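Local coordinates for protein phosphoribosylaminoimidazole-succinocarboxamide synthase (Saccharomyces cerevisiae, PDB 2CNQ) that joins aspartate to the carboxyaminoimidazole ribotide CAIR at the cost of ATP, forming SAICAR in the de novo purine biosynthesis pathway, at residues 19-24 against 55-60. Residues are numbered along the deposited sequence; the frame is centred on the assembly and turned at random.
With ADP (adenosine-5'-diphosphate), chain B; ADP (adenosine-5'-diphosphate), chain F.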
# COMPACT_ATOMS: atom_id res chain seq x y z
N LYS A 19 -9.29 6.93 0.30
CA LYS A 19 -9.18 7.17 -1.11
C LYS A 19 -9.53 5.93 -1.89
O LYS A 19 -10.01 6.03 -2.99
CB LYS A 19 -7.85 7.74 -1.46
CG LYS A 19 -7.74 9.14 -0.88
CD LYS A 19 -6.44 9.80 -1.19
CE LYS A 19 -5.23 9.07 -0.56
NZ LYS A 19 -5.31 9.07 0.94
N VAL A 20 -9.25 4.79 -1.32
CA VAL A 20 -9.44 3.55 -2.02
C VAL A 20 -10.44 2.66 -1.36
O VAL A 20 -11.16 1.96 -2.04
CB VAL A 20 -8.08 2.82 -2.15
CG1 VAL A 20 -8.26 1.41 -2.66
CG2 VAL A 20 -7.20 3.61 -3.06
N ARG A 21 -10.47 2.62 -0.05
CA ARG A 21 -11.26 1.66 0.63
C ARG A 21 -12.50 2.25 1.19
O ARG A 21 -12.57 3.39 1.60
CB ARG A 21 -10.46 1.01 1.70
CG ARG A 21 -9.35 0.22 1.03
CD ARG A 21 -8.23 -0.07 1.89
NE ARG A 21 -7.32 -0.90 1.19
CZ ARG A 21 -6.45 -0.50 0.30
NH1 ARG A 21 -6.11 0.76 0.18
NH2 ARG A 21 -5.88 -1.41 -0.45
N ASP A 22 -13.52 1.41 1.21
CA ASP A 22 -14.75 1.65 1.93
C ASP A 22 -14.73 0.70 3.08
O ASP A 22 -14.52 -0.48 2.88
CB ASP A 22 -15.97 1.40 1.07
CG ASP A 22 -16.13 2.34 -0.06
OD1 ASP A 22 -17.18 2.24 -0.74
OD2 ASP A 22 -15.29 3.21 -0.29
N ILE A 23 -14.91 1.23 4.26
CA ILE A 23 -14.66 0.46 5.46
C ILE A 23 -15.92 0.47 6.27
O ILE A 23 -16.39 1.53 6.62
CB ILE A 23 -13.52 1.03 6.21
CG1 ILE A 23 -12.30 1.11 5.29
CG2 ILE A 23 -13.22 0.18 7.44
CD1 ILE A 23 -11.19 1.78 5.88
N TYR A 24 -16.44 -0.69 6.54
CA TYR A 24 -17.67 -0.83 7.28
C TYR A 24 -17.40 -1.53 8.57
O TYR A 24 -16.48 -2.33 8.69
CB TYR A 24 -18.67 -1.64 6.49
CG TYR A 24 -19.10 -0.95 5.24
CD1 TYR A 24 -20.21 -0.15 5.23
CD2 TYR A 24 -18.37 -1.09 4.09
CE1 TYR A 24 -20.61 0.47 4.10
CE2 TYR A 24 -18.76 -0.45 2.95
CZ TYR A 24 -19.86 0.34 2.97
OH TYR A 24 -20.29 0.99 1.86
N ILE A 55 -9.60 -5.48 -6.27
CA ILE A 55 -9.39 -6.90 -6.15
C ILE A 55 -7.90 -7.18 -6.12
O ILE A 55 -7.42 -7.93 -5.32
CB ILE A 55 -10.07 -7.63 -7.28
CG1 ILE A 55 -11.59 -7.46 -7.15
CG2 ILE A 55 -9.67 -9.07 -7.26
CD1 ILE A 55 -12.35 -8.03 -8.30
N LEU A 56 -7.16 -6.54 -7.00
CA LEU A 56 -5.72 -6.74 -7.02
C LEU A 56 -5.10 -6.32 -5.74
O LEU A 56 -4.26 -7.02 -5.19
CB LEU A 56 -5.15 -6.00 -8.19
CG LEU A 56 -3.68 -6.26 -8.44
CD1 LEU A 56 -3.43 -6.10 -9.89
CD2 LEU A 56 -2.79 -5.34 -7.68
N LEU A 57 -5.50 -5.18 -5.20
CA LEU A 57 -4.89 -4.74 -3.96
C LEU A 57 -5.18 -5.72 -2.87
O LEU A 57 -4.34 -5.95 -2.02
CB LEU A 57 -5.41 -3.40 -3.57
CG LEU A 57 -5.23 -2.29 -4.57
CD1 LEU A 57 -5.85 -1.05 -4.03
CD2 LEU A 57 -3.80 -2.10 -4.94
N THR A 58 -6.38 -6.25 -2.87
CA THR A 58 -6.78 -7.18 -1.87
C THR A 58 -5.99 -8.44 -2.00
O THR A 58 -5.40 -8.92 -1.06
CB THR A 58 -8.26 -7.45 -2.00
OG1 THR A 58 -8.98 -6.25 -1.78
CG2 THR A 58 -8.73 -8.44 -0.99
N LYS A 59 -6.01 -9.02 -3.18
CA LYS A 59 -5.36 -10.28 -3.38
C LYS A 59 -3.87 -10.19 -3.16
O LYS A 59 -3.27 -11.06 -2.60
CB LYS A 59 -5.64 -10.75 -4.80
CG LYS A 59 -7.11 -11.01 -5.08
CD LYS A 59 -7.79 -12.06 -4.20
CE LYS A 59 -9.30 -12.05 -4.48
NZ LYS A 59 -10.00 -13.25 -3.93
N LEU A 60 -3.28 -9.11 -3.60
CA LEU A 60 -1.86 -8.96 -3.43
C LEU A 60 -1.54 -8.78 -1.96
O LEU A 60 -0.60 -9.33 -1.47
CB LEU A 60 -1.36 -7.83 -4.28
CG LEU A 60 0.14 -7.68 -4.34
CD1 LEU A 60 0.86 -8.97 -4.63
CD2 LEU A 60 0.46 -6.67 -5.38
PB ADP B . -6.28 6.28 2.74
O1B ADP B . -5.07 5.65 2.23
O2B ADP B . -6.06 6.99 4.00
O3B ADP B . -7.03 7.15 1.85
PA ADP B . -7.58 3.76 2.37
O1A ADP B . -6.34 3.04 2.08
O2A ADP B . -8.52 4.02 1.29
O3A ADP B . -7.28 5.10 3.13
O5' ADP B . -8.40 3.02 3.49
C5' ADP B . -7.85 2.28 4.55
C4' ADP B . -8.03 3.04 5.83
O4' ADP B . -8.17 2.06 6.86
C3' ADP B . -6.84 3.87 6.22
O3' ADP B . -7.24 4.92 7.06
C2' ADP B . -6.04 2.90 7.05
O2' ADP B . -5.12 3.51 7.89
C1' ADP B . -7.13 2.22 7.79
N9 ADP B . -6.83 0.92 8.31
C8 ADP B . -6.10 -0.03 7.72
N7 ADP B . -6.10 -1.15 8.40
C5 ADP B . -6.85 -0.90 9.48
C6 ADP B . -7.28 -1.68 10.58
N6 ADP B . -6.93 -2.94 10.71
N1 ADP B . -7.99 -1.09 11.54
C2 ADP B . -8.37 0.17 11.39
N3 ADP B . -8.11 0.97 10.37
C4 ADP B . -7.34 0.42 9.43
PB ADP F . -2.62 9.09 -2.73
O1B ADP F . -4.02 9.58 -2.61
O2B ADP F . -1.84 9.11 -1.43
O3B ADP F . -2.57 7.78 -3.48
PA ADP F . -0.28 9.53 -3.73
O1A ADP F . 0.49 9.99 -4.90
O2A ADP F . -0.18 8.05 -3.69
O3A ADP F . -1.75 10.10 -3.62
O5' ADP F . 0.32 10.03 -2.37
C5' ADP F . 1.50 9.42 -1.89
C4' ADP F . 2.11 10.12 -0.69
O4' ADP F . 2.56 11.39 -1.13
C3' ADP F . 1.07 10.31 0.38
O3' ADP F . 1.69 10.27 1.65
C2' ADP F . 0.57 11.69 0.07
O2' ADP F . 0.09 12.33 1.23
C1' ADP F . 1.82 12.38 -0.43
N9 ADP F . 1.54 13.46 -1.36
C8 ADP F . 0.59 13.44 -2.28
N7 ADP F . 0.56 14.58 -2.97
C5 ADP F . 1.53 15.34 -2.49
C6 ADP F . 2.00 16.67 -2.85
N6 ADP F . 1.37 17.33 -3.85
N1 ADP F . 3.03 17.14 -2.13
C2 ADP F . 3.62 16.43 -1.12
N3 ADP F . 3.23 15.19 -0.75
C4 ADP F . 2.19 14.61 -1.41
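L57, on helix 53-67, meets V20 tip to tip, its CD1 lying 3.7 Å from V20 CG1, and the same methyl touches the guanidinium of R21. V20 puts CG1 there because that branch stands anti to the backbone N (chi1 170°); this CG1 methyl also sits 3.6 Å above one face of the R21 guanidinium, displaced from the middle of the group. R21 crosses L57 at a slant: its chain is extended from CG to NE, and NH2 ends 3.6 Å from L57 CD1 and nearly as close to CB. The contact thus joins the helix to the turn of the β-hairpin 14-17/21-25, in a four-stranded antiparallel sheet; this turn and the first strand residue bind the diphosphate of the ADP of chain B. The backbone N atoms of V20 and R21 both donate to O2A of this ADP, R21 N at 2.7 Å, while the backbone N and the NZ of K19 both donate to O3B. From the guanidinium edge, R21 NH1 reaches ADP O1A at 3.0 Å, with an N-H...O angle of 151°, and NH2 forms a salt bridge with E234. A leucine in place of R21 would probably leave O1A without this donor and take from E234 the guanidinium it pairs with. Strand 228-245 borders both partners: L57 also packs on T237 and D239, and V20 on D239.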